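Local coordinates for aq_2013 protein (Aquifex aeolicus, PDB 2P6C) that is of unknown function but belongs to the uncharacterised UPF0047 (YjbQ) family and assembles from three copies of one chain, at residues A[34-39]-A[103-108]; A[2-7]-A[29-34]; A[17-22]-A[117-122]; A[42-47]-A[129-134]. One frame throughout, in Å; residues are numbered along the deposited sequence.

Interaction 1 of 4, residues A[34-39]-A[103-108]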
loop_
_atom_site.group_PDB
_atom_site.type_symbol
_atom_site.label_atom_id
_atom_site.label_comp_id
_atom_site.label_asym_id
_atom_site.label_seq_id
_atom_site.Cartn_x
_atom_site.Cartn_y
_atom_site.Cartn_z
ATOM N N VAL A 34 -18.347 -15.742 0.547
ATOM C CA VAL A 34 -18.425 -14.564 -0.327
ATOM C C VAL A 34 -18.155 -15.012 -1.774
ATOM O O VAL A 34 -17.258 -15.798 -2.052
ATOM C CB VAL A 34 -17.478 -13.384 0.161
ATOM C CG1 VAL A 34 -17.328 -12.345 -0.948
ATOM C CG2 VAL A 34 -18.070 -12.720 1.390
ATOM N N LYS A 35 -19.005 -14.598 -2.645
ATOM C CA LYS A 35 -18.885 -14.803 -4.126
ATOM C C LYS A 35 -18.088 -13.697 -4.717
ATOM O O LYS A 35 -17.200 -13.903 -5.533
ATOM C CB LYS A 35 -20.221 -14.796 -4.919
ATOM C CG LYS A 35 -20.892 -16.171 -4.932
ATOM C CD LYS A 35 -22.160 -16.206 -4.075
ATOM C CE LYS A 35 -23.225 -15.217 -4.559
ATOM N NZ LYS A 35 -24.505 -15.519 -3.920
ATOM N N GLU A 36 -18.345 -12.510 -4.522
ATOM C CA GLU A 36 -17.723 -11.332 -5.104
ATOM C C GLU A 36 -17.418 -10.364 -3.963
ATOM O O GLU A 36 -18.303 -10.040 -3.174
ATOM C CB GLU A 36 -18.685 -10.675 -6.098
ATOM C CG GLU A 36 -19.172 -11.582 -7.225
ATOM C CD GLU A 36 -18.064 -12.008 -8.169
ATOM O OE1 GLU A 36 -17.138 -11.202 -8.410
ATOM O OE2 GLU A 36 -18.127 -13.142 -8.692
ATOM N N GLY A 37 -16.174 -9.910 -3.860
ATOM C CA GLY A 37 -15.855 -8.980 -2.788
ATOM C C GLY A 37 -14.401 -8.570 -2.678
ATOM O O GLY A 37 -13.618 -8.709 -3.620
ATOM N N LEU A 38 -14.049 -8.035 -1.518
ATOM C CA LEU A 38 -12.697 -7.604 -1.251
ATOM C C LEU A 38 -12.168 -8.342 -0.039
ATOM O O LEU A 38 -12.894 -8.659 0.894
ATOM C CB LEU A 38 -12.714 -6.100 -0.975
ATOM C CG LEU A 38 -12.873 -5.273 -2.252
ATOM C CD1 LEU A 38 -12.843 -3.768 -1.983
ATOM C CD2 LEU A 38 -11.776 -5.550 -3.279
ATOM N N CYS A 39 -10.871 -8.622 -0.042
ATOM C CA CYS A 39 -10.235 -9.352 1.043
ATOM C C CYS A 39 -8.960 -8.651 1.508
ATOM O O CYS A 39 -7.941 -8.686 0.818
ATOM C CB CYS A 39 -9.912 -10.772 0.572
ATOM S SG CYS A 39 -8.998 -11.790 1.769
ATOM N N PRO A 103 -8.992 -9.136 -4.524
ATOM C CA PRO A 103 -10.321 -9.367 -5.062
ATOM C C PRO A 103 -10.794 -10.786 -4.783
ATOM O O PRO A 103 -10.019 -11.721 -4.656
ATOM C CB PRO A 103 -10.261 -9.195 -6.576
ATOM C CG PRO A 103 -8.793 -9.010 -6.987
ATOM C CD PRO A 103 -8.015 -9.138 -5.590
ATOM N N ILE A 104 -12.118 -10.918 -4.639
ATOM C CA ILE A 104 -12.707 -12.235 -4.618
ATOM C C ILE A 104 -13.634 -12.328 -5.802
ATOM O O ILE A 104 -14.587 -11.569 -5.929
ATOM C CB ILE A 104 -13.512 -12.387 -3.325
ATOM C CG1 ILE A 104 -12.578 -12.506 -2.120
ATOM C CG2 ILE A 104 -14.373 -13.669 -3.378
ATOM C CD1 ILE A 104 -13.326 -12.386 -0.790
ATOM N N THR A 105 -13.362 -13.247 -6.718
ATOM C CA THR A 105 -14.110 -13.362 -7.950
ATOM C C THR A 105 -14.632 -14.790 -8.117
ATOM O O THR A 105 -13.879 -15.754 -8.156
ATOM C CB THR A 105 -13.178 -12.970 -9.105
ATOM O OG1 THR A 105 -12.600 -11.694 -8.823
ATOM C CG2 THR A 105 -13.977 -12.874 -10.410
ATOM N N ASN A 106 -15.942 -14.960 -8.245
ATOM C CA ASN A 106 -16.573 -16.262 -8.412
ATOM C C ASN A 106 -16.165 -17.202 -7.240
ATOM O O ASN A 106 -15.869 -18.375 -7.423
ATOM C CB ASN A 106 -16.167 -16.843 -9.803
ATOM C CG ASN A 106 -16.834 -16.113 -10.988
ATOM O OD1 ASN A 106 -17.930 -15.573 -10.885
ATOM N ND2 ASN A 106 -16.120 -16.114 -12.127
ATOM N N GLY A 107 -16.188 -16.647 -6.030
ATOM C CA GLY A 107 -15.894 -17.420 -4.826
ATOM C C GLY A 107 -14.414 -17.832 -4.704
ATOM O O GLY A 107 -14.064 -18.804 -4.055
ATOM N N LYS A 108 -13.562 -17.032 -5.375
ATOM C CA LYS A 108 -12.143 -17.351 -5.359
ATOM C C LYS A 108 -11.257 -16.122 -5.192
ATOM O O LYS A 108 -11.551 -15.038 -5.683
ATOM C CB LYS A 108 -11.815 -17.999 -6.689
ATOM C CG LYS A 108 -12.246 -19.457 -6.712
ATOM C CD LYS A 108 -12.253 -20.025 -8.125
ATOM C CE LYS A 108 -12.889 -19.072 -9.141
ATOM N NZ LYS A 108 -12.563 -19.517 -10.495
#
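Gly37 and Ile104 are an antiparallel hydrogen-bonded pair: Gly37 N meets Ile104 O at 3.1 Å, and Ile104 N meets Gly37 O at 2.9 Å. Just before this pair, Lys35 and Glu36 both face Glu137, a classic beta bulge. Lys35 O still finds a partner across the contact, accepting from Gly107 N at 3.0 Å. Glu36 bends at chi2 (-66°), which carries CD back over the 105-108 turn. There OE2 accepts from Asn106 N at 2.9 Å, met from above the carboxylate plane, while OE1 pairs with Lys133 of the second subunit. On the Gly37-Ile104 face the packing is apolar. The tip of Ile104, CD1, sits 4.0 Å from Val34 CG1, the two side chains crossing at about a right angle, and Ile104 CD1 also touches Cys39 CB at 4.0 Å. Ile134 of strand 128-136 and Val29 of helix 22-32 close over Ile104, while Leu38 and Pro103 pack on strand 128-136 of the second subunit.

Interaction 2 of 4, residues A[2-7]-A[29-34]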
loop_
_atom_site.group_PDB
_atom_site.type_symbol
_atom_site.label_atom_id
_atom_site.label_comp_id
_atom_site.label_asym_id
_atom_site.label_seq_id
_atom_site.Cartn_x
_atom_site.Cartn_y
_atom_site.Cartn_z
ATOM N N LYS A 2 -22.335 -9.521 3.273
ATOM C CA LYS A 2 -21.575 -10.503 4.067
ATOM C C LYS A 2 -20.202 -9.950 4.507
ATOM O O LYS A 2 -19.540 -9.195 3.807
ATOM C CB LYS A 2 -21.325 -11.735 3.194
ATOM C CG LYS A 2 -22.550 -12.627 2.964
ATOM C CD LYS A 2 -22.175 -13.825 2.084
ATOM C CE LYS A 2 -23.303 -14.843 1.895
ATOM N NZ LYS A 2 -24.188 -14.385 0.835
ATOM N N ALA A 3 -19.772 -10.314 5.711
ATOM C CA ALA A 3 -18.505 -9.881 6.290
ATOM C C ALA A 3 -17.963 -11.077 7.066
ATOM O O ALA A 3 -18.718 -11.826 7.693
ATOM C CB ALA A 3 -18.724 -8.697 7.209
ATOM N N TYR A 4 -16.652 -11.243 7.026
ATOM C CA TYR A 4 -16.021 -12.374 7.667
ATOM C C TYR A 4 -14.672 -11.929 8.214
ATOM O O TYR A 4 -13.909 -11.264 7.512
ATOM C CB TYR A 4 -15.857 -13.469 6.614
ATOM C CG TYR A 4 -15.231 -14.702 7.155
ATOM C CD1 TYR A 4 -15.994 -15.620 7.863
ATOM C CD2 TYR A 4 -13.851 -14.900 7.080
ATOM C CE1 TYR A 4 -15.405 -16.699 8.503
ATOM C CE2 TYR A 4 -13.249 -15.986 7.724
ATOM C CZ TYR A 4 -14.039 -16.875 8.441
ATOM O OH TYR A 4 -13.483 -17.905 9.167
ATOM N N THR A 5 -14.384 -12.277 9.463
ATOM C CA THR A 5 -13.128 -11.894 10.078
ATOM C C THR A 5 -12.407 -13.111 10.625
ATOM O O THR A 5 -13.036 -14.023 11.161
ATOM C CB THR A 5 -13.381 -10.916 11.224
ATOM O OG1 THR A 5 -14.190 -9.833 10.754
ATOM C CG2 THR A 5 -12.067 -10.362 11.757
ATOM N N LYS A 6 -11.087 -13.129 10.461
ATOM C CA LYS A 6 -10.249 -14.223 10.948
ATOM C C LYS A 6 -8.853 -13.681 11.224
ATOM O O LYS A 6 -8.311 -12.913 10.424
ATOM C CB LYS A 6 -10.169 -15.355 9.918
ATOM C CG LYS A 6 -9.323 -16.550 10.361
ATOM C CD LYS A 6 -10.093 -17.492 11.285
ATOM C CE LYS A 6 -9.400 -18.848 11.419
ATOM N NZ LYS A 6 -9.318 -19.573 10.115
ATOM N N TYR A 7 -8.285 -14.066 12.365
ATOM C CA TYR A 7 -6.948 -13.628 12.744
ATOM C C TYR A 7 -5.960 -14.791 12.682
ATOM O O TYR A 7 -6.244 -15.894 13.154
ATOM C CB TYR A 7 -6.942 -13.053 14.168
ATOM C CG TYR A 7 -7.908 -11.910 14.385
ATOM C CD1 TYR A 7 -9.266 -12.149 14.588
ATOM C CD2 TYR A 7 -7.467 -10.586 14.371
ATOM C CE1 TYR A 7 -10.161 -11.105 14.771
ATOM C CE2 TYR A 7 -8.357 -9.528 14.554
ATOM C CZ TYR A 7 -9.703 -9.797 14.752
ATOM O OH TYR A 7 -10.591 -8.760 14.917
ATOM N N VAL A 29 -11.421 -17.263 2.691
ATOM C CA VAL A 29 -12.326 -16.859 1.615
ATOM C C VAL A 29 -13.424 -17.892 1.431
ATOM O O VAL A 29 -14.583 -17.571 1.202
ATOM C CB VAL A 29 -11.547 -16.709 0.297
ATOM C CG1 VAL A 29 -12.501 -16.829 -0.890
ATOM C CG2 VAL A 29 -10.856 -15.360 0.252
ATOM N N GLU A 30 -13.079 -19.166 1.557
ATOM C CA GLU A 30 -14.080 -20.218 1.435
ATOM C C GLU A 30 -15.132 -20.171 2.559
ATOM O O GLU A 30 -16.309 -20.231 2.310
ATOM C CB GLU A 30 -13.403 -21.596 1.377
ATOM C CG GLU A 30 -14.431 -22.735 1.288
ATOM C CD GLU A 30 -13.826 -24.053 0.806
ATOM O OE1 GLU A 30 -12.594 -24.148 0.679
ATOM O OE2 GLU A 30 -14.610 -24.981 0.563
ATOM N N GLU A 31 -14.622 -20.076 3.824
ATOM C CA GLU A 31 -15.434 -19.976 5.050
ATOM C C GLU A 31 -16.435 -18.775 5.012
ATOM O O GLU A 31 -17.422 -18.727 5.735
ATOM C CB GLU A 31 -14.474 -19.886 6.259
ATOM C CG GLU A 31 -13.643 -21.177 6.489
ATOM C CD GLU A 31 -12.631 -21.010 7.624
ATOM O OE1 GLU A 31 -12.408 -19.881 8.057
ATOM O OE2 GLU A 31 -12.071 -22.009 8.070
ATOM N N SER A 32 -16.059 -17.748 4.253
ATOM C CA SER A 32 -16.813 -16.492 4.253
ATOM C C SER A 32 -18.030 -16.633 3.350
ATOM O O SER A 32 -18.986 -15.866 3.453
ATOM C CB SER A 32 -15.958 -15.337 3.728
ATOM O OG SER A 32 -15.983 -15.300 2.312
ATOM N N GLU A 33 -17.969 -17.617 2.458
ATOM C CA GLU A 33 -19.029 -17.894 1.494
ATOM C C GLU A 33 -19.250 -16.719 0.535
ATOM O O GLU A 33 -20.214 -16.669 -0.219
ATOM C CB GLU A 33 -20.311 -18.195 2.272
ATOM C CG GLU A 33 -20.242 -19.537 3.003
ATOM C CD GLU A 33 -21.612 -19.898 3.530
ATOM O OE1 GLU A 33 -22.228 -19.062 4.176
ATOM O OE2 GLU A 33 -22.046 -21.025 3.307
ATOM N N VAL A 34 -18.347 -15.742 0.547
ATOM C CA VAL A 34 -18.425 -14.564 -0.327
ATOM C C VAL A 34 -18.155 -15.012 -1.774
ATOM O O VAL A 34 -17.258 -15.798 -2.052
ATOM C CB VAL A 34 -17.478 -13.384 0.161
ATOM C CG1 VAL A 34 -17.328 -12.345 -0.948
ATOM C CG2 VAL A 34 -18.070 -12.720 1.390
#
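Tyr4 OH stands only 2.5 Å from Glu31 OE1, unusually close for what is a weak hydrogen bond, so its details deserve caution. The carboxylate is turned 66° from the phenol ring, and Glu31 reaches it with its chain extended beyond CG. Tyr4 CG lies anti to the backbone N (chi1 -179°), and beyond it the ring lies across the last turn of the helix. One face of the ring lies over Ser32 N and Glu31 C, both nearer its rim than its middle. At the root of the side chain Tyr4 CB comes within 3.4 Å of Ser32 CB, a tight fit. Strand 2-10, outermost of the four-stranded antiparallel sheet within this chain, meets the C-terminal end of helix 22-32 here. Ser32 OG accepts from Val34 N at 3.0 Å, an ST turn at the helix end, and also donates to Val29 O at 2.9 Å, while Glu33 leaves helical geometry with a positive phi. An alanine in place of Tyr4 would probably leave Glu31 OE1 without its hydroxyl partner and open a gap over the end of the helix where the ring had lain. Lys6 NZ adds a long salt bridge to Glu31 OE1, at 3.7 Å. At the other end Lys2 uses its aliphatic part, CB touching Val34 CG2 at 3.8 Å and CD passing Ser32 O. Ala3 and Thr5 pack instead on Glu36 of the third subunit, and Tyr7 OH bonds Asp110 of that subunit.

Interaction 3 of 4, residues A[17-22]-A[117-122]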
loop_
_atom_site.group_PDB
_atom_site.type_symbol
_atom_site.label_atom_id
_atom_site.label_comp_id
_atom_site.label_asym_id
_atom_site.label_seq_id
_atom_site.Cartn_x
_atom_site.Cartn_y
_atom_site.Cartn_z
ATOM N N GLU A 17 11.666 -13.752 8.994
ATOM C CA GLU A 17 11.228 -14.940 8.285
ATOM C C GLU A 17 10.099 -14.619 7.318
ATOM O O GLU A 17 9.344 -13.670 7.520
ATOM C CB GLU A 17 10.753 -15.977 9.301
ATOM C CG GLU A 17 10.870 -17.415 8.850
ATOM C CD GLU A 17 10.596 -18.386 9.985
ATOM O OE1 GLU A 17 11.001 -18.087 11.129
ATOM O OE2 GLU A 17 9.989 -19.452 9.738
ATOM N N LEU A 18 9.996 -15.421 6.266
ATOM C CA LEU A 18 9.042 -15.362 5.182
ATOM C C LEU A 18 8.067 -16.491 5.401
ATOM O O LEU A 18 8.406 -17.664 5.312
ATOM C CB LEU A 18 9.787 -15.543 3.838
ATOM C CG LEU A 18 9.195 -14.736 2.654
ATOM C CD1 LEU A 18 8.470 -13.469 3.114
ATOM C CD2 LEU A 18 10.261 -14.281 1.659
ATOM N N ILE A 19 6.782 -16.280 5.658
ATOM C CA ILE A 19 5.838 -17.384 5.841
ATOM C C ILE A 19 4.694 -17.367 4.836
ATOM O O ILE A 19 3.975 -16.374 4.737
ATOM C CB ILE A 19 5.186 -17.334 7.241
ATOM C CG1 ILE A 19 6.255 -17.205 8.325
ATOM C CG2 ILE A 19 4.369 -18.608 7.474
ATOM C CD1 ILE A 19 7.097 -18.443 8.479
ATOM N N ARG A 20 4.513 -18.469 4.112
ATOM C CA ARG A 20 3.432 -18.536 3.155
ATOM C C ARG A 20 2.100 -18.602 3.878
ATOM O O ARG A 20 1.902 -19.383 4.800
ATOM C CB ARG A 20 3.617 -19.798 2.318
ATOM C CG ARG A 20 4.673 -19.617 1.234
ATOM C CD ARG A 20 4.761 -20.844 0.326
ATOM N NE ARG A 20 5.566 -20.535 -0.848
ATOM C CZ ARG A 20 6.899 -20.542 -0.698
ATOM N NH1 ARG A 20 7.440 -20.874 0.464
ATOM N NH2 ARG A 20 7.674 -20.130 -1.701
ATOM N N ILE A 21 1.175 -17.735 3.483
ATOM C CA ILE A 21 -0.171 -17.737 4.145
ATOM C C ILE A 21 -1.254 -17.703 3.101
ATOM O O ILE A 21 -2.426 -17.504 3.390
ATOM C CB ILE A 21 -0.425 -16.531 5.109
ATOM C CG1 ILE A 21 -0.197 -15.223 4.348
ATOM C CG2 ILE A 21 0.582 -16.584 6.275
ATOM C CD1 ILE A 21 -0.615 -13.993 5.148
ATOM N N THR A 22 -0.923 -17.931 1.834
ATOM C CA THR A 22 -1.943 -17.932 0.793
ATOM C C THR A 22 -3.067 -18.935 1.070
ATOM O O THR A 22 -4.245 -18.595 0.973
ATOM C CB THR A 22 -1.327 -18.227 -0.584
ATOM O OG1 THR A 22 -0.408 -17.177 -0.921
ATOM C CG2 THR A 22 -2.407 -18.309 -1.646
ATOM N N ILE A 117 0.893 -14.810 -1.255
ATOM C CA ILE A 117 0.810 -13.915 -0.103
ATOM C C ILE A 117 1.737 -14.414 1.000
ATOM O O ILE A 117 1.704 -15.589 1.358
ATOM C CB ILE A 117 -0.623 -13.870 0.473
ATOM C CG1 ILE A 117 -1.622 -13.524 -0.629
ATOM C CG2 ILE A 117 -0.701 -12.839 1.600
ATOM C CD1 ILE A 117 -3.068 -13.609 -0.172
ATOM N N PHE A 118 2.563 -13.527 1.543
ATOM C CA PHE A 118 3.464 -13.923 2.618
ATOM C C PHE A 118 3.305 -13.044 3.834
ATOM O O PHE A 118 2.897 -11.888 3.731
ATOM C CB PHE A 118 4.935 -13.803 2.204
ATOM C CG PHE A 118 5.370 -14.783 1.166
ATOM C CD1 PHE A 118 5.175 -14.519 -0.183
ATOM C CD2 PHE A 118 6.041 -15.951 1.535
ATOM C CE1 PHE A 118 5.645 -15.401 -1.154
ATOM C CE2 PHE A 118 6.511 -16.834 0.580
ATOM C CZ PHE A 118 6.317 -16.562 -0.774
ATOM N N TYR A 119 3.625 -13.610 4.990
ATOM C CA TYR A 119 3.700 -12.846 6.220
ATOM C C TYR A 119 5.171 -12.653 6.385
ATOM O O TYR A 119 5.906 -13.618 6.543
ATOM C CB TYR A 119 3.170 -13.656 7.430
ATOM C CG TYR A 119 3.440 -12.941 8.743
ATOM C CD1 TYR A 119 2.888 -11.675 8.986
ATOM C CD2 TYR A 119 4.237 -13.521 9.739
ATOM C CE1 TYR A 119 3.133 -11.011 10.189
ATOM C CE2 TYR A 119 4.483 -12.855 10.940
ATOM C CZ TYR A 119 3.937 -11.598 11.159
ATOM O OH TYR A 119 4.213 -10.908 12.329
ATOM N N ALA A 120 5.605 -11.414 6.230
ATOM C CA ALA A 120 7.021 -11.152 6.328
ATOM C C ALA A 120 7.375 -10.620 7.728
ATOM O O ALA A 120 7.088 -9.482 8.092
ATOM C CB ALA A 120 7.383 -10.173 5.208
ATOM N N GLU A 121 7.950 -11.519 8.544
ATOM C CA GLU A 121 8.308 -11.224 9.913
ATOM C C GLU A 121 9.677 -10.488 9.947
ATOM O O GLU A 121 10.672 -10.946 9.400
ATOM C CB GLU A 121 8.255 -12.562 10.733
ATOM C CG GLU A 121 8.677 -12.362 12.188
ATOM C CD GLU A 121 7.702 -11.426 12.867
ATOM O OE1 GLU A 121 6.657 -11.885 13.305
ATOM O OE2 GLU A 121 7.998 -10.234 12.947
ATOM N N PHE A 122 9.754 -9.334 10.606
ATOM C CA PHE A 122 11.013 -8.593 10.698
ATOM C C PHE A 122 11.591 -8.526 12.116
ATOM O O PHE A 122 12.731 -8.089 12.306
ATOM C CB PHE A 122 10.826 -7.177 10.143
ATOM C CG PHE A 122 10.272 -7.147 8.745
ATOM C CD1 PHE A 122 10.825 -7.946 7.751
ATOM C CD2 PHE A 122 9.194 -6.330 8.426
ATOM C CE1 PHE A 122 10.314 -7.938 6.457
ATOM C CE2 PHE A 122 8.670 -6.313 7.127
ATOM C CZ PHE A 122 9.232 -7.120 6.143
#
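Ile117 N donates to Thr22 OG1 at 2.7 Å, the shortest polar bond between the two segments. It ties strand 116-121 to the first residue of helix 22-32. With OG1 anti to its own carbonyl carbon (chi1 -63°), the hydroxyl oxygen of Thr22 lies within reach of Ile117 N. One residue back, Ile21 N meets Ile117 O at 3.1 Å, and the two isoleucines cross at about a right angle, Ile21 CG1 against Ile117 CG2. From there the strands run antiparallel, with Ile19-Tyr119 and Glu17-Glu121 as hydrogen-bonded pairs. On the face of Leu18, Arg20, Phe118 and Ala120, the Phe118 ring is flanked by two neighbours. Leu18 CG approaches its CD2 at 3.6 Å, and Arg20 runs alongside, its CG 3.4 Å from CE2. That same CE2 sits over the centre of the Arg20 guanidinium, whose plane is 66° from the ring; a salt bridge to Asp55 holds the far end of the arginine. On the other face Tyr119 OH donates to Glu121 OE1 at 2.8 Å from above the carboxylate plane, and OE2 pairs with Lys128. Strand 116-121 is the middle of a three-stranded antiparallel sheet, between 17-20 and 48-53. His60 of helix 57-70 meets the Phe118 ring, and Tyr119 stacks on Phe10 of strand 2-10.

Interaction 4 of 4, residues A[42-47]-A[129-134]. With PO4 (phosphate ion), chain C.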
loop_
_atom_site.group_PDB
_atom_site.type_symbol
_atom_site.label_atom_id
_atom_site.label_comp_id
_atom_site.label_asym_id
_atom_site.label_seq_id
_atom_site.Cartn_x
_atom_site.Cartn_y
_atom_site.Cartn_z
ATOM N N SER A 42 -3.790 -7.884 6.521
ATOM C CA SER A 42 -2.896 -6.898 7.087
ATOM C C SER A 42 -2.231 -7.307 8.391
ATOM O O SER A 42 -2.847 -7.948 9.247
ATOM C CB SER A 42 -3.712 -5.620 7.320
ATOM O OG SER A 42 -2.903 -4.543 7.738
ATOM N N SER A 43 -0.967 -6.930 8.543
ATOM C CA SER A 43 -0.279 -7.160 9.796
ATOM C C SER A 43 -0.782 -6.193 10.833
ATOM O O SER A 43 -0.987 -5.024 10.566
ATOM C CB SER A 43 1.215 -6.915 9.597
ATOM O OG SER A 43 1.849 -6.942 10.882
ATOM N N MET A 44 -0.989 -6.727 12.042
ATOM C CA MET A 44 -1.449 -5.859 13.130
ATOM C C MET A 44 -0.274 -5.255 13.908
ATOM O O MET A 44 -0.464 -4.591 14.917
ATOM C CB MET A 44 -2.350 -6.674 14.051
ATOM C CG MET A 44 -3.532 -7.296 13.291
ATOM S SD MET A 44 -4.901 -7.791 14.369
ATOM C CE MET A 44 -5.610 -6.172 14.714
ATOM N N HIS A 45 0.936 -5.471 13.405
ATOM C CA HIS A 45 2.127 -4.964 14.063
ATOM C C HIS A 45 2.954 -4.074 13.137
ATOM O O HIS A 45 2.846 -4.143 11.914
ATOM C CB HIS A 45 2.966 -6.150 14.573
ATOM C CG HIS A 45 2.197 -7.074 15.464
ATOM N ND1 HIS A 45 2.261 -6.999 16.838
ATOM C CD2 HIS A 45 1.246 -7.999 15.182
ATOM C CE1 HIS A 45 1.379 -7.829 17.366
ATOM N NE2 HIS A 45 0.750 -8.448 16.383
ATOM N N LEU A 46 3.807 -3.254 13.735
ATOM C CA LEU A 46 4.672 -2.263 13.047
ATOM C C LEU A 46 6.014 -2.914 12.634
ATOM O O LEU A 46 6.892 -2.311 12.030
ATOM C CB LEU A 46 5.044 -1.076 14.000
ATOM C CG LEU A 46 3.896 -0.034 14.281
ATOM C CD1 LEU A 46 3.167 0.528 13.060
ATOM C CD2 LEU A 46 2.824 -0.562 15.218
ATOM N N THR A 47 6.255 -4.159 13.037
ATOM C CA THR A 47 7.541 -4.805 12.801
ATOM C C THR A 47 7.424 -6.067 11.924
ATOM O O THR A 47 8.280 -6.942 11.928
ATOM C CB THR A 47 8.123 -5.152 14.170
ATOM O OG1 THR A 47 7.158 -5.905 14.906
ATOM C CG2 THR A 47 8.443 -3.868 14.942
ATOM N N ARG A 129 -0.158 -11.108 15.295
ATOM C CA ARG A 129 -1.265 -11.497 14.445
ATOM C C ARG A 129 -1.394 -10.735 13.128
ATOM O O ARG A 129 -0.898 -9.615 12.959
ATOM C CB ARG A 129 -2.594 -11.353 15.209
ATOM C CG ARG A 129 -2.681 -11.999 16.596
ATOM C CD ARG A 129 -4.067 -11.689 17.173
ATOM N NE ARG A 129 -4.161 -10.250 17.391
ATOM C CZ ARG A 129 -5.289 -9.549 17.504
ATOM N NH1 ARG A 129 -6.494 -10.126 17.420
ATOM N NH2 ARG A 129 -5.208 -8.243 17.722
ATOM N N VAL A 130 -2.081 -11.392 12.205
ATOM C CA VAL A 130 -2.443 -10.870 10.906
ATOM C C VAL A 130 -3.962 -10.934 10.852
ATOM O O VAL A 130 -4.530 -11.938 11.279
ATOM C CB VAL A 130 -1.890 -11.785 9.797
ATOM C CG1 VAL A 130 -2.670 -11.536 8.507
ATOM C CG2 VAL A 130 -0.402 -11.552 9.545
ATOM N N VAL A 131 -4.616 -9.829 10.420
ATOM C CA VAL A 131 -6.098 -9.848 10.255
ATOM C C VAL A 131 -6.484 -10.052 8.822
ATOM O O VAL A 131 -5.845 -9.540 7.902
ATOM C CB VAL A 131 -6.796 -8.576 10.843
ATOM C CG1 VAL A 131 -6.227 -7.288 10.243
ATOM C CG2 VAL A 131 -8.286 -8.616 10.547
ATOM N N ILE A 132 -7.510 -10.915 8.652
ATOM C CA ILE A 132 -8.166 -11.111 7.364
ATOM C C ILE A 132 -9.582 -10.584 7.477
ATOM O O ILE A 132 -10.367 -11.040 8.268
ATOM C CB ILE A 132 -8.251 -12.607 7.012
ATOM C CG1 ILE A 132 -6.852 -13.202 6.880
ATOM C CG2 ILE A 132 -8.959 -12.776 5.646
ATOM C CD1 ILE A 132 -6.862 -14.731 6.840
ATOM N N LYS A 133 -9.875 -9.559 6.679
ATOM C CA LYS A 133 -11.211 -9.013 6.729
ATOM C C LYS A 133 -11.819 -9.025 5.338
ATOM O O LYS A 133 -11.294 -8.442 4.398
ATOM C CB LYS A 133 -11.119 -7.577 7.244
ATOM C CG LYS A 133 -12.494 -6.995 7.577
ATOM C CD LYS A 133 -13.128 -7.674 8.790
ATOM C CE LYS A 133 -14.137 -6.764 9.505
ATOM N NZ LYS A 133 -14.341 -7.236 10.873
ATOM N N ILE A 134 -12.929 -9.790 5.247
ATOM C CA ILE A 134 -13.628 -9.961 3.971
ATOM C C ILE A 134 -15.019 -9.352 4.004
ATOM O O ILE A 134 -15.756 -9.478 4.973
ATOM C CB ILE A 134 -13.762 -11.469 3.706
ATOM C CG1 ILE A 134 -12.352 -12.054 3.490
ATOM C CG2 ILE A 134 -14.582 -11.664 2.409
ATOM C CD1 ILE A 134 -12.224 -13.584 3.381
HETATM P P PO4 C . 5.250 -5.016 18.142
HETATM O O1 PO4 C . 5.323 -4.519 19.540
HETATM O O2 PO4 C . 4.770 -6.355 18.210
HETATM O O3 PO4 C . 4.519 -4.049 17.401
HETATM O O4 PO4 C . 6.688 -5.048 17.556
HETATM O O HOH W 1 -1.687 -8.700 17.564
#
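Met44 lays its sulfur over one face of the Arg129 guanidinium, SD lying 3.4 Å from NH2 and nearer the rim than the centre. The two side chains meet where strands 37-43 and 128-136, antiparallel neighbours inside a four-stranded sheet, part company. Ser42 and Val131 are a hydrogen-bonded pair there, with Val131 N reaching Ser42 O at 2.8 Å. Met44 N then bonds Arg129 O at 3.0 Å, the last backbone link before the chain turns away. An ST turn shapes that departure, Ser43 OG accepting from His45 N at 3.1 Å; the same OG also bonds Ser48 OG. The His45 ring bridges strand and ion, both partners lying near its edge. NE2 accepts from Arg129 N at 3.0 Å, a donor tilted 25° from the ring plane, and ND1 donates to phosphate O2 at 2.9 Å. An alanine at His45 would probably leave Arg129 N without this acceptor and the phosphate without one of its donors. The phosphate probably came from the crystallisation liquor, but its setting is consistent with a pocket for anions, since Arg126 NH1 binds it too. At another oxygen of the ion, Thr47 OG1, itself bonded to Lys128 NZ, donates to phosphate O4 at 2.8 Å.

Overall arrangement
Three of the four contacts share one antiparallel sheet, and interactions 1 and 2 also share Val34. Their centres lie 10 Å apart, and Ile104 CD1 touches Val29 CG2 at 4.0 Å. Strand 37-43 carries both interactions 1 and 4, whose centres are 19 Å apart; Ile134 bridges them, its CG2 3.5 Å from Ile104 CD1. Strand 2-10 joins interaction 2 to interaction 4 through Lys6 O and Ile132 N, 2.8 Å apart. Interaction 3 belongs to the smaller sheet, its centre 11 Å from that of interaction 4, where Phe122 N meets Thr47 O at 3.1 Å. The phosphate sits at interaction 4, on His45 and Thr47; interactions 1, 2 and 4 reach other subunits.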